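Putative carboxylesterase (Lactobacillus plantarum WCFS1, PDB 3BJR) probably acts as a carboxylesterase of the alpha/beta-hydrolase type, cleaving carboxylic ester bonds. Local coordinates at residues Gln206-Ile210 against Leu274-Trp278; Ala52-Gly58 against Gln125-Phe131; Ala197-Val201 against Ala226-Leu231; Phe131-His136 against Leu167-Ser173. All blocks are in the same frame, centred on the assembly; numbering follows the deposited sequence.

Interaction 1. Residues Gln206-Ile210 against Leu274-Trp278; sequences QPTFI and LALEW
Thr208, whose backbone passes the six-membered ring of Trp278, donates its hydroxyl OG1 to Gln206 O over 2.9 Å, in the carbonyl plane. This bond lies within Gln206-Ile210, where the loop passes into strand 208-213. Across to the helix the contact is van der Waals and CH-pi, and Phe209 and Trp278 carry most of it. Phe209 has CG anti to its backbone N (chi1 -180°), which sends the ring out from the strand; Trp278 reaches the opposite way, and the two side chains slide past each other. CB of Phe209 therefore sits over the face of Trp278, 3.7 Å from the centroid of the six-membered ring. The phenyl ring itself lies oblique to the indole, its plane turned 46° from that of the five-membered ring. Further out, the phenyl meets the helix backbone: Ala275 CA stands over one face, 3.8 Å from the ring centroid, as a CH-pi contact. Phe209 CZ comes within 3.4 Å of Ala275 N, and Leu274 CB touches the same CZ. The far end of the indole is met at its edge by Pro207 O, 3.6 Å from Trp278 CH2, while Pro207 CB packs on Trp278 CZ2 at 3.8 Å. Strand 208-213 bonds to Val165 and Leu167 on one flank and Glu239 on the other, and helix 270-281 packs on one face of this alpha/beta sheet, nearly antiparallel to the strand. Leu274 also packs on Phe243 of the second subunit. The join thus depends on close fit and burial rather than on directional polar bonds.

Interaction 2. Residues Ala52-Gly58 against Gln125-Phe131; sequences AIIIVPG and QITPAGF
Ile53 lies alongside Thr127, the two side chains pointing the same way from neighbouring strands. Its CB passes 4.1 Å from Thr127 O. At the branch, CG2 is anti to the backbone N and leans on Ala129 CB at 3.8 Å. CG1 lies anti to the carbonyl carbon, and chi2 of -77° folds CD1 against Thr127, near its O and 3.8 Å from its CB. An alanine here would lose both methyl contacts and is likely to leave a gap beside Thr127 and Ala129. On the same face Ile55 CD1 meets Phe131 CE1 at 3.9 Å, and helix 66-77 closes over this row through Leu72 and Phe76. On the other face Ile54 CD1 touches Ile126 CG2, under helix 100-114. Between the faces six backbone hydrogen bonds join the strands, from Ala52 N to Gln125 O through to Phe131 N with Val56 O; the shortest is Val56 N to Ala129 O, 2.7 Å. CA-H...O contacts, such as Ile53 CA to Thr127 O at 3.3 Å, fill in between them. Two parallel strands paired in the middle of a sheet with helices on both faces, one running into a GxSxG turn, are characteristic of the alpha/beta-hydrolase core.

Interaction 3. Residues Ala197-Val201 against Ala226-Leu231; sequences ADQHV and AYATAL
Val201 and Asp198 bring the loop onto the helix, meeting it chiefly at Tyr227 and Ala230. Val201 works with both methyls. Its CG1, anti to the backbone N (chi1 166°), lies by Ala230 O at 3.7 Å and reaches toward Leu231, whose CD2 is 4.2 Å from it. The other methyl, CG2, approaches the phenol obliquely, touching Tyr227 CE1 at 3.8 Å and also resting against Ala230 CB. Asp198 uses its backbone and its CB more than its charge: Asp198 O comes within 3.3 Å of Ala230 CB, and CB packs on Tyr227 CA. The carboxylate is carried past this point, and OD2 lies beside Ala226 CB, 3.9 Å away.

Helix 222-233 is the crossover of a beta-alpha-beta unit, joining the parallel neighbouring strands 208-213 and 238-243. The loop 197-201 lies against it and also meets helix 133-153, where Val201 and Tyr227 both touch Asp143. On the helix's own account, Ala228 and Thr229 pack on Leu225 of the second subunit.

With chi1 at -172° the Tyr227 ring swings away from its own N and turns one edge to the loop. Near the ring plane, CE1 meets Ala197 O at 3.6 Å, and CD1 lies next to Asp198 N. Ala197 CB adds its methyl against the same CE1, at 3.7 Å. One ring face is lined from within the helix by Leu231 CG, one turn further on, while Ile210 of the sheet touches the same side chain.

Interaction 4. Residues Phe131-His136 against Leu167-Ser173; sequences FSVGGH and LGYPVIS
Ser132 makes both direct hydrogen bonds. Its N donates to Gly168 O over 3.1 Å, and its O accepts from Val171 N, also at 3.1 Å. Val171 N stands well above that carbonyl plane, and Gly135 N, 2.8 Å from Ser132 O, reaches it from the opposite face, so one oxygen is gripped by two donors. A water accepts from Ser173 N beside the imidazole of His136. CA-H...O contacts follow the same path, including Val133 CA to Val171 O at 3.4 Å, nearly straight at the hydrogen. Among apolar contacts, Val133 CG1 meets Val171 CG1 at 4.1 Å, and Gly135 CA faces Pro170 CB at 4.1 Å, where any side chain on this glycine would collide. Leu167 CD2 sets a methyl against the carbonyl Gly135 O. The CH-pi contact is at His136: chi1 of -174° lays the imidazole across Ile172, whose CG2 stands over a face 4.0 Å from the ring centroid, while NE2 bonds to Leu195 O. With an alanine in its place, Leu195 O would probably be left without this donor and Ile172 would lose the ring it packs on. Ser132, at phi 57° in a GxSxG turn, resembles a nucleophile elbow; bonds at its N and O probably hold this strained turn in shape.

Overall arrangement
From the N terminus, interaction 2 comes first: strand 50-56 pairs with 125-131, closing a loop of 66 residues. Interaction 4 follows directly, sharing Phe131, and closes a shorter 30-residue loop through helix 133-153 to the end of strand 165-168; a probable bond from Gly130 O to Gly168 N ties the two together. Interactions 3 and 1 then cross: 197-201 and 206-210 open in that order, and 226-231 closes before 274-278. They touch where Thr208 and Ile210 pack on Leu231. Leu167 joins interaction 4 to both, through Phe209 and Tyr227. Together they bind neighbouring sheet strands to one another and to helices 133-153, 222-233 and 270-281.

Interaction 1. Residues Gln206-Ile210 against Leu274-Trp278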
loop_
_atom_site.group_PDB
_atom_site.type_symbol
_atom_site.label_atom_id
_atom_site.label_comp_id
_atom_site.label_asym_id
_atom_site.label_seq_id
_atom_site.Cartn_x
_atom_site.Cartn_y
_atom_site.Cartn_z
ATOM N N GLN A 206 12.597 -12.664 -4.523
ATOM C CA GLN A 206 12.375 -11.915 -5.749
ATOM C C GLN A 206 11.334 -10.823 -5.567
ATOM O O GLN A 206 10.621 -10.843 -4.566
ATOM C CB GLN A 206 11.936 -12.919 -6.839
ATOM C CG GLN A 206 13.021 -13.979 -7.062
ATOM C CD GLN A 206 14.342 -13.350 -7.436
ATOM O OE1 GLN A 206 14.388 -12.578 -8.364
ATOM N NE2 GLN A 206 15.428 -13.674 -6.708
ATOM N N PRO A 207 11.261 -9.855 -6.513
ATOM C CA PRO A 207 10.309 -8.745 -6.433
ATOM C C PRO A 207 8.891 -9.197 -6.133
ATOM O O PRO A 207 8.402 -10.168 -6.737
ATOM C CB PRO A 207 10.403 -8.099 -7.794
ATOM C CG PRO A 207 11.854 -8.337 -8.195
ATOM C CD PRO A 207 12.142 -9.717 -7.693
ATOM N N THR A 208 8.233 -8.453 -5.232
ATOM C CA THR A 208 6.944 -8.842 -4.703
ATOM C C THR A 208 5.904 -7.732 -4.757
ATOM O O THR A 208 6.125 -6.636 -4.259
ATOM C CB THR A 208 7.132 -9.310 -3.239
ATOM O OG1 THR A 208 8.127 -10.349 -3.203
ATOM C CG2 THR A 208 5.797 -9.834 -2.593
ATOM N N PHE A 209 4.744 -8.054 -5.319
ATOM C CA PHE A 209 3.608 -7.152 -5.385
ATOM C C PHE A 209 2.582 -7.706 -4.426
ATOM O O PHE A 209 2.138 -8.825 -4.572
ATOM C CB PHE A 209 3.000 -7.098 -6.781
ATOM C CG PHE A 209 1.843 -6.191 -6.891
ATOM C CD1 PHE A 209 0.581 -6.616 -6.637
ATOM C CD2 PHE A 209 2.041 -4.851 -7.230
ATOM C CE1 PHE A 209 -0.512 -5.745 -6.753
ATOM C CE2 PHE A 209 0.976 -3.997 -7.343
ATOM C CZ PHE A 209 -0.287 -4.418 -7.089
ATOM N N ILE A 210 2.179 -6.888 -3.459
ATOM C CA ILE A 210 1.208 -7.297 -2.466
ATOM C C ILE A 210 0.049 -6.324 -2.394
ATOM O O ILE A 210 0.241 -5.114 -2.435
ATOM C CB ILE A 210 1.802 -7.301 -1.034
ATOM C CG1 ILE A 210 3.172 -7.932 -0.979
ATOM C CG2 ILE A 210 0.866 -8.014 -0.051
ATOM C CD1 ILE A 210 3.961 -7.547 0.280
ATOM N N LEU A 274 -3.019 -2.131 -11.111
ATOM C CA LEU A 274 -1.777 -1.887 -10.384
ATOM C C LEU A 274 -0.798 -3.042 -10.515
ATOM O O LEU A 274 0.388 -2.834 -10.784
ATOM C CB LEU A 274 -2.090 -1.548 -8.917
ATOM C CG LEU A 274 -2.792 -0.215 -8.639
ATOM C CD1 LEU A 274 -3.137 -0.112 -7.141
ATOM C CD2 LEU A 274 -1.970 0.938 -9.089
ATOM N N ALA A 275 -1.296 -4.261 -10.380
ATOM C CA ALA A 275 -0.458 -5.461 -10.556
ATOM C C ALA A 275 0.103 -5.541 -11.973
ATOM O O ALA A 275 1.259 -5.828 -12.151
ATOM C CB ALA A 275 -1.224 -6.780 -10.199
ATOM N N LEU A 276 -0.724 -5.282 -12.974
ATOM C CA LEU A 276 -0.286 -5.366 -14.360
ATOM C C LEU A 276 0.756 -4.312 -14.678
ATOM O O LEU A 276 1.713 -4.586 -15.377
ATOM C CB LEU A 276 -1.489 -5.254 -15.318
ATOM C CG LEU A 276 -2.512 -6.388 -15.275
ATOM C CD1 LEU A 276 -3.730 -6.013 -16.097
ATOM C CD2 LEU A 276 -1.913 -7.675 -15.767
ATOM N N GLU A 277 0.563 -3.102 -14.185
ATOM C CA GLU A 277 1.531 -2.041 -14.408
ATOM C C GLU A 277 2.882 -2.346 -13.752
ATOM O O GLU A 277 3.922 -2.116 -14.342
ATOM C CB GLU A 277 0.996 -0.712 -13.905
ATOM C CG GLU A 277 -0.169 -0.198 -14.697
ATOM C CD GLU A 277 -0.528 1.243 -14.357
ATOM O OE1 GLU A 277 0.157 1.859 -13.508
ATOM O OE2 GLU A 277 -1.501 1.766 -14.957
ATOM N N TRP A 278 2.840 -2.878 -12.545
ATOM C CA TRP A 278 4.036 -3.247 -11.818
ATOM C C TRP A 278 4.770 -4.372 -12.525
ATOM O O TRP A 278 5.985 -4.316 -12.677
ATOM C CB TRP A 278 3.685 -3.653 -10.399
ATOM C CG TRP A 278 4.845 -4.006 -9.561
ATOM C CD1 TRP A 278 5.682 -3.151 -8.883
ATOM C CD2 TRP A 278 5.303 -5.323 -9.281
ATOM N NE1 TRP A 278 6.628 -3.879 -8.206
ATOM C CE2 TRP A 278 6.395 -5.211 -8.412
ATOM C CE3 TRP A 278 4.870 -6.600 -9.672
ATOM C CZ2 TRP A 278 7.077 -6.300 -7.964
ATOM C CZ3 TRP A 278 5.533 -7.674 -9.197
ATOM C CH2 TRP A 278 6.634 -7.524 -8.374
#

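Interaction 2. Residues Ala52-Gly58 against Gln125-Phe131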
loop_
_atom_site.group_PDB
_atom_site.type_symbol
_atom_site.label_atom_id
_atom_site.label_comp_id
_atom_site.label_asym_id
_atom_site.label_seq_id
_atom_site.Cartn_x
_atom_site.Cartn_y
_atom_site.Cartn_z
ATOM N N ALA A 52 3.988 -15.638 -18.028
ATOM C CA ALA A 52 3.056 -16.649 -17.556
ATOM C C ALA A 52 2.748 -16.394 -16.076
ATOM O O ALA A 52 3.629 -16.028 -15.294
ATOM C CB ALA A 52 3.617 -18.043 -17.761
ATOM N N ILE A 53 1.476 -16.559 -15.711
ATOM C CA ILE A 53 1.013 -16.434 -14.331
ATOM C C ILE A 53 0.579 -17.815 -13.841
ATOM O O ILE A 53 -0.069 -18.537 -14.578
ATOM C CB ILE A 53 -0.213 -15.466 -14.200
ATOM C CG1 ILE A 53 0.205 -14.037 -14.500
ATOM C CG2 ILE A 53 -0.705 -15.428 -12.728
ATOM C CD1 ILE A 53 0.992 -13.379 -13.299
ATOM N N ILE A 54 0.924 -18.168 -12.604
ATOM C CA ILE A 54 0.412 -19.399 -11.961
ATOM C C ILE A 54 -0.402 -18.939 -10.747
ATOM O O ILE A 54 0.161 -18.475 -9.766
ATOM C CB ILE A 54 1.498 -20.398 -11.418
ATOM C CG1 ILE A 54 2.556 -20.768 -12.502
ATOM C CG2 ILE A 54 0.778 -21.650 -10.782
ATOM C CD1 ILE A 54 3.869 -21.370 -11.948
ATOM N N ILE A 55 -1.717 -19.047 -10.837
ATOM C CA ILE A 55 -2.637 -18.663 -9.763
ATOM C C ILE A 55 -2.608 -19.739 -8.685
ATOM O O ILE A 55 -2.788 -20.918 -8.997
ATOM C CB ILE A 55 -4.092 -18.510 -10.297
ATOM C CG1 ILE A 55 -4.175 -17.466 -11.421
ATOM C CG2 ILE A 55 -5.185 -18.222 -9.129
ATOM C CD1 ILE A 55 -3.965 -16.037 -11.009
ATOM N N VAL A 56 -2.271 -19.360 -7.449
ATOM C CA VAL A 56 -2.297 -20.284 -6.296
ATOM C C VAL A 56 -3.519 -19.806 -5.477
ATOM O O VAL A 56 -3.472 -18.762 -4.784
ATOM C CB VAL A 56 -0.997 -20.290 -5.508
ATOM C CG1 VAL A 56 -1.056 -21.363 -4.418
ATOM C CG2 VAL A 56 0.199 -20.519 -6.466
ATOM N N PRO A 57 -4.653 -20.505 -5.621
ATOM C CA PRO A 57 -5.872 -20.008 -5.012
ATOM C C PRO A 57 -5.991 -20.254 -3.501
ATOM O O PRO A 57 -5.039 -20.767 -2.857
ATOM C CB PRO A 57 -6.959 -20.751 -5.796
ATOM C CG PRO A 57 -6.341 -21.994 -6.154
ATOM C CD PRO A 57 -4.902 -21.756 -6.373
ATOM N N GLY A 58 -7.136 -19.828 -2.954
ATOM C CA GLY A 58 -7.457 -19.996 -1.573
ATOM C C GLY A 58 -8.118 -21.317 -1.374
ATOM O O GLY A 58 -7.952 -22.243 -2.184
ATOM N N GLN A 125 9.899 -15.017 -17.213
ATOM C CA GLN A 125 8.777 -14.212 -16.767
ATOM C C GLN A 125 7.643 -15.130 -16.284
ATOM O O GLN A 125 6.514 -15.038 -16.761
ATOM C CB GLN A 125 8.309 -13.261 -17.877
ATOM C CG GLN A 125 9.382 -12.385 -18.494
ATOM C CD GLN A 125 9.970 -11.324 -17.587
ATOM O OE1 GLN A 125 9.451 -11.025 -16.516
ATOM N NE2 GLN A 125 11.062 -10.720 -18.045
ATOM N N ILE A 126 7.986 -16.009 -15.339
ATOM C CA ILE A 126 7.068 -16.912 -14.669
ATOM C C ILE A 126 6.802 -16.353 -13.258
ATOM O O ILE A 126 7.707 -16.219 -12.453
ATOM C CB ILE A 126 7.601 -18.344 -14.598
ATOM C CG1 ILE A 126 7.689 -18.897 -16.017
ATOM C CG2 ILE A 126 6.646 -19.219 -13.729
ATOM C CD1 ILE A 126 8.576 -20.060 -16.238
ATOM N N THR A 127 5.533 -16.006 -13.002
ATOM C CA THR A 127 5.090 -15.341 -11.787
ATOM C C THR A 127 3.944 -16.046 -11.076
ATOM O O THR A 127 2.826 -16.069 -11.580
ATOM C CB THR A 127 4.558 -13.945 -12.137
ATOM O OG1 THR A 127 5.573 -13.236 -12.858
ATOM C CG2 THR A 127 4.140 -13.186 -10.891
ATOM N N PRO A 128 4.235 -16.670 -9.927
ATOM C CA PRO A 128 3.181 -17.165 -9.065
ATOM C C PRO A 128 2.399 -16.000 -8.440
ATOM O O PRO A 128 3.018 -15.059 -7.975
ATOM C CB PRO A 128 3.952 -17.907 -7.959
ATOM C CG PRO A 128 5.272 -18.219 -8.532
ATOM C CD PRO A 128 5.569 -17.018 -9.395
ATOM N N ALA A 129 1.058 -16.106 -8.439
ATOM C CA ALA A 129 0.118 -15.153 -7.889
ATOM C C ALA A 129 -0.757 -15.902 -6.881
ATOM O O ALA A 129 -1.622 -16.718 -7.247
ATOM C CB ALA A 129 -0.719 -14.545 -9.007
ATOM N N GLY A 130 -0.506 -15.642 -5.598
ATOM C CA GLY A 130 -1.184 -16.321 -4.495
ATOM C C GLY A 130 -2.259 -15.485 -3.851
ATOM O O GLY A 130 -2.086 -14.280 -3.609
ATOM N N PHE A 131 -3.388 -16.132 -3.617
ATOM C CA PHE A 131 -4.583 -15.539 -3.017
ATOM C C PHE A 131 -5.054 -16.236 -1.736
ATOM O O PHE A 131 -5.079 -17.451 -1.691
ATOM C CB PHE A 131 -5.680 -15.575 -4.042
ATOM C CG PHE A 131 -5.364 -14.769 -5.285
ATOM C CD1 PHE A 131 -4.600 -15.312 -6.315
ATOM C CD2 PHE A 131 -5.818 -13.485 -5.418
ATOM C CE1 PHE A 131 -4.302 -14.574 -7.441
ATOM C CE2 PHE A 131 -5.549 -12.759 -6.541
ATOM C CZ PHE A 131 -4.785 -13.307 -7.562
#

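Interaction 3. Residues Ala197-Val201 against Ala226-Leu231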
loop_
_atom_site.group_PDB
_atom_site.type_symbol
_atom_site.label_atom_id
_atom_site.label_comp_id
_atom_site.label_asym_id
_atom_site.label_seq_id
_atom_site.Cartn_x
_atom_site.Cartn_y
_atom_site.Cartn_z
ATOM N N ALA A 197 6.693 -16.317 7.050
ATOM C CA ALA A 197 7.337 -15.909 5.790
ATOM C C ALA A 197 8.226 -14.637 5.968
ATOM O O ALA A 197 9.271 -14.490 5.324
ATOM C CB ALA A 197 6.265 -15.726 4.684
ATOM N N ASP A 198 7.819 -13.758 6.889
ATOM C CA ASP A 198 8.547 -12.520 7.198
ATOM C C ASP A 198 9.833 -12.755 7.974
ATOM O O ASP A 198 10.653 -11.854 8.044
ATOM C CB ASP A 198 7.662 -11.501 7.959
ATOM C CG ASP A 198 7.289 -11.957 9.356
ATOM O OD1 ASP A 198 6.704 -13.056 9.503
ATOM O OD2 ASP A 198 7.564 -11.199 10.307
ATOM N N GLN A 199 10.000 -13.938 8.568
ATOM C CA GLN A 199 11.224 -14.277 9.327
ATOM C C GLN A 199 12.328 -14.918 8.455
ATOM O O GLN A 199 13.494 -14.995 8.884
ATOM C CB GLN A 199 10.879 -15.216 10.490
ATOM C CG GLN A 199 9.951 -14.600 11.537
ATOM C CD GLN A 199 9.531 -15.592 12.621
ATOM O OE1 GLN A 199 9.821 -16.799 12.552
ATOM N NE2 GLN A 199 8.822 -15.087 13.616
ATOM N N HIS A 200 11.953 -15.353 7.246
ATOM C CA HIS A 200 12.860 -16.075 6.329
ATOM C C HIS A 200 13.036 -15.421 4.943
ATOM O O HIS A 200 13.303 -16.111 3.927
ATOM C CB HIS A 200 12.406 -17.543 6.224
ATOM C CG HIS A 200 12.284 -18.212 7.560
ATOM N ND1 HIS A 200 11.079 -18.328 8.228
ATOM C CD2 HIS A 200 13.224 -18.743 8.379
ATOM C CE1 HIS A 200 11.281 -18.926 9.389
ATOM N NE2 HIS A 200 12.573 -19.189 9.504
ATOM N N VAL A 201 12.874 -14.089 4.938
ATOM C CA VAL A 201 13.147 -13.258 3.783
ATOM C C VAL A 201 14.672 -13.183 3.690
ATOM O O VAL A 201 15.342 -12.846 4.670
ATOM C CB VAL A 201 12.519 -11.874 3.918
ATOM C CG1 VAL A 201 13.108 -10.902 2.861
ATOM C CG2 VAL A 201 11.015 -12.006 3.803
ATOM N N ALA A 226 4.115 -6.675 8.135
ATOM C CA ALA A 226 5.361 -7.197 8.690
ATOM C C ALA A 226 6.206 -7.821 7.613
ATOM O O ALA A 226 7.410 -7.688 7.642
ATOM C CB ALA A 226 5.078 -8.188 9.798
ATOM N N TYR A 227 5.578 -8.504 6.670
ATOM C CA TYR A 227 6.267 -9.093 5.570
ATOM C C TYR A 227 6.871 -7.985 4.693
ATOM O O TYR A 227 7.999 -8.107 4.251
ATOM C CB TYR A 227 5.291 -9.960 4.743
ATOM C CG TYR A 227 5.914 -10.788 3.660
ATOM C CD1 TYR A 227 6.735 -11.839 3.962
ATOM C CD2 TYR A 227 5.625 -10.572 2.317
ATOM C CE1 TYR A 227 7.318 -12.617 2.949
ATOM C CE2 TYR A 227 6.204 -11.344 1.311
ATOM C CZ TYR A 227 7.040 -12.378 1.632
ATOM O OH TYR A 227 7.634 -13.168 0.643
ATOM N N ALA A 228 6.107 -6.925 4.425
ATOM C CA ALA A 228 6.567 -5.804 3.594
ATOM C C ALA A 228 7.774 -5.151 4.243
ATOM O O ALA A 228 8.721 -4.795 3.577
ATOM C CB ALA A 228 5.447 -4.807 3.402
ATOM N N THR A 229 7.722 -5.000 5.556
ATOM C CA THR A 229 8.826 -4.462 6.339
ATOM C C THR A 229 10.087 -5.328 6.207
ATOM O O THR A 229 11.195 -4.796 6.141
ATOM C CB THR A 229 8.413 -4.325 7.789
ATOM O OG1 THR A 229 7.207 -3.570 7.849
ATOM C CG2 THR A 229 9.456 -3.574 8.608
ATOM N N ALA A 230 9.913 -6.646 6.121
ATOM C CA ALA A 230 11.033 -7.571 5.981
ATOM C C ALA A 230 11.563 -7.449 4.576
ATOM O O ALA A 230 12.764 -7.492 4.360
ATOM C CB ALA A 230 10.612 -9.035 6.281
ATOM N N LEU A 231 10.673 -7.361 3.597
ATOM C CA LEU A 231 11.134 -7.153 2.231
ATOM C C LEU A 231 11.950 -5.841 2.145
ATOM O O LEU A 231 13.064 -5.825 1.623
ATOM C CB LEU A 231 9.954 -7.144 1.257
ATOM C CG LEU A 231 9.183 -8.457 1.066
ATOM C CD1 LEU A 231 7.896 -8.186 0.265
ATOM C CD2 LEU A 231 10.037 -9.530 0.402
#

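Interaction 4. Residues Phe131-His136 against Leu167-Ser173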
loop_
_atom_site.group_PDB
_atom_site.type_symbol
_atom_site.label_atom_id
_atom_site.label_comp_id
_atom_site.label_asym_id
_atom_site.label_seq_id
_atom_site.Cartn_x
_atom_site.Cartn_y
_atom_site.Cartn_z
ATOM N N PHE A 131 -3.388 -16.132 -3.617
ATOM C CA PHE A 131 -4.583 -15.539 -3.017
ATOM C C PHE A 131 -5.054 -16.236 -1.736
ATOM O O PHE A 131 -5.079 -17.451 -1.691
ATOM C CB PHE A 131 -5.680 -15.575 -4.042
ATOM C CG PHE A 131 -5.364 -14.769 -5.285
ATOM C CD1 PHE A 131 -4.600 -15.312 -6.315
ATOM C CD2 PHE A 131 -5.818 -13.485 -5.418
ATOM C CE1 PHE A 131 -4.302 -14.574 -7.441
ATOM C CE2 PHE A 131 -5.549 -12.759 -6.541
ATOM C CZ PHE A 131 -4.785 -13.307 -7.562
ATOM N N SER A 132 -5.422 -15.462 -0.701
ATOM C CA SER A 132 -5.899 -16.027 0.554
ATOM C C SER A 132 -4.786 -16.955 1.053
ATOM O O SER A 132 -3.626 -16.550 1.042
ATOM C CB SER A 132 -7.272 -16.702 0.376
ATOM O OG SER A 132 -7.739 -17.258 1.581
ATOM N N VAL A 133 -5.077 -18.187 1.456
ATOM C CA VAL A 133 -4.018 -19.077 1.937
ATOM C C VAL A 133 -2.943 -19.319 0.876
ATOM O O VAL A 133 -1.799 -19.447 1.201
ATOM C CB VAL A 133 -4.556 -20.421 2.494
ATOM C CG1 VAL A 133 -5.396 -20.203 3.742
ATOM C CG2 VAL A 133 -5.333 -21.140 1.439
ATOM N N GLY A 134 -3.300 -19.316 -0.403
ATOM C CA GLY A 134 -2.300 -19.399 -1.452
ATOM C C GLY A 134 -1.269 -18.261 -1.387
ATOM O O GLY A 134 -0.198 -18.415 -1.889
ATOM N N GLY A 135 -1.613 -17.116 -0.796
ATOM C CA GLY A 135 -0.641 -16.011 -0.603
ATOM C C GLY A 135 0.443 -16.392 0.398
ATOM O O GLY A 135 1.581 -15.943 0.339
ATOM N N HIS A 136 0.080 -17.217 1.363
ATOM C CA HIS A 136 1.011 -17.702 2.333
ATOM C C HIS A 136 1.971 -18.679 1.631
ATOM O O HIS A 136 3.182 -18.609 1.829
ATOM C CB HIS A 136 0.234 -18.354 3.470
ATOM C CG HIS A 136 1.069 -18.794 4.643
ATOM N ND1 HIS A 136 0.617 -19.720 5.550
ATOM C CD2 HIS A 136 2.318 -18.456 5.043
ATOM C CE1 HIS A 136 1.549 -19.931 6.467
ATOM N NE2 HIS A 136 2.584 -19.165 6.188
ATOM N N LEU A 167 0.980 -11.359 -4.290
ATOM C CA LEU A 167 0.196 -11.823 -3.114
ATOM C C LEU A 167 -1.057 -10.958 -3.031
ATOM O O LEU A 167 -0.934 -9.746 -2.954
ATOM C CB LEU A 167 1.007 -11.669 -1.810
ATOM C CG LEU A 167 2.438 -12.232 -1.737
ATOM C CD1 LEU A 167 3.040 -11.884 -0.352
ATOM C CD2 LEU A 167 2.441 -13.702 -1.984
ATOM N N GLY A 168 -2.235 -11.582 -3.086
ATOM C CA GLY A 168 -3.560 -10.921 -2.987
ATOM C C GLY A 168 -4.344 -11.476 -1.814
ATOM O O GLY A 168 -4.620 -12.677 -1.734
ATOM N N TYR A 169 -4.692 -10.594 -0.886
ATOM C CA TYR A 169 -5.377 -10.944 0.357
ATOM C C TYR A 169 -4.757 -12.146 1.047
ATOM O O TYR A 169 -5.447 -13.090 1.376
ATOM C CB TYR A 169 -6.876 -11.159 0.114
ATOM C CG TYR A 169 -7.470 -10.028 -0.680
ATOM C CD1 TYR A 169 -7.632 -8.792 -0.116
ATOM C CD2 TYR A 169 -7.812 -10.182 -2.017
ATOM C CE1 TYR A 169 -8.123 -7.731 -0.859
ATOM C CE2 TYR A 169 -8.332 -9.129 -2.766
ATOM C CZ TYR A 169 -8.472 -7.893 -2.179
ATOM O OH TYR A 169 -8.989 -6.810 -2.893
ATOM N N PRO A 170 -3.451 -12.089 1.316
ATOM C CA PRO A 170 -2.843 -13.257 1.924
ATOM C C PRO A 170 -3.411 -13.556 3.304
ATOM O O PRO A 170 -3.639 -12.646 4.066
ATOM C CB PRO A 170 -1.355 -12.898 2.014
ATOM C CG PRO A 170 -1.208 -11.495 1.553
ATOM C CD PRO A 170 -2.503 -10.979 1.113
ATOM N N VAL A 171 -3.576 -14.837 3.606
ATOM C CA VAL A 171 -4.104 -15.332 4.866
ATOM C C VAL A 171 -3.197 -16.445 5.361
ATOM O O VAL A 171 -2.927 -17.366 4.652
ATOM C CB VAL A 171 -5.581 -15.869 4.709
ATOM C CG1 VAL A 171 -6.014 -16.739 5.926
ATOM C CG2 VAL A 171 -6.542 -14.716 4.446
ATOM N N ILE A 172 -2.718 -16.336 6.590
ATOM C CA ILE A 172 -1.920 -17.384 7.237
ATOM C C ILE A 172 -2.786 -18.329 8.058
ATOM O O ILE A 172 -3.545 -17.904 8.862
ATOM C CB ILE A 172 -0.903 -16.762 8.178
ATOM C CG1 ILE A 172 0.044 -15.872 7.380
ATOM C CG2 ILE A 172 -0.162 -17.866 8.947
ATOM C CD1 ILE A 172 0.988 -15.169 8.265
ATOM N N SER A 173 -2.685 -19.615 7.839
ATOM C CA SER A 173 -3.443 -20.592 8.589
ATOM C C SER A 173 -2.397 -21.513 9.177
ATOM O O SER A 173 -1.379 -21.728 8.544
ATOM C CB SER A 173 -4.396 -21.401 7.677
ATOM O OG SER A 173 -4.710 -22.729 8.184
HETATM O O HOH W 1 -1.696 -20.421 5.208
#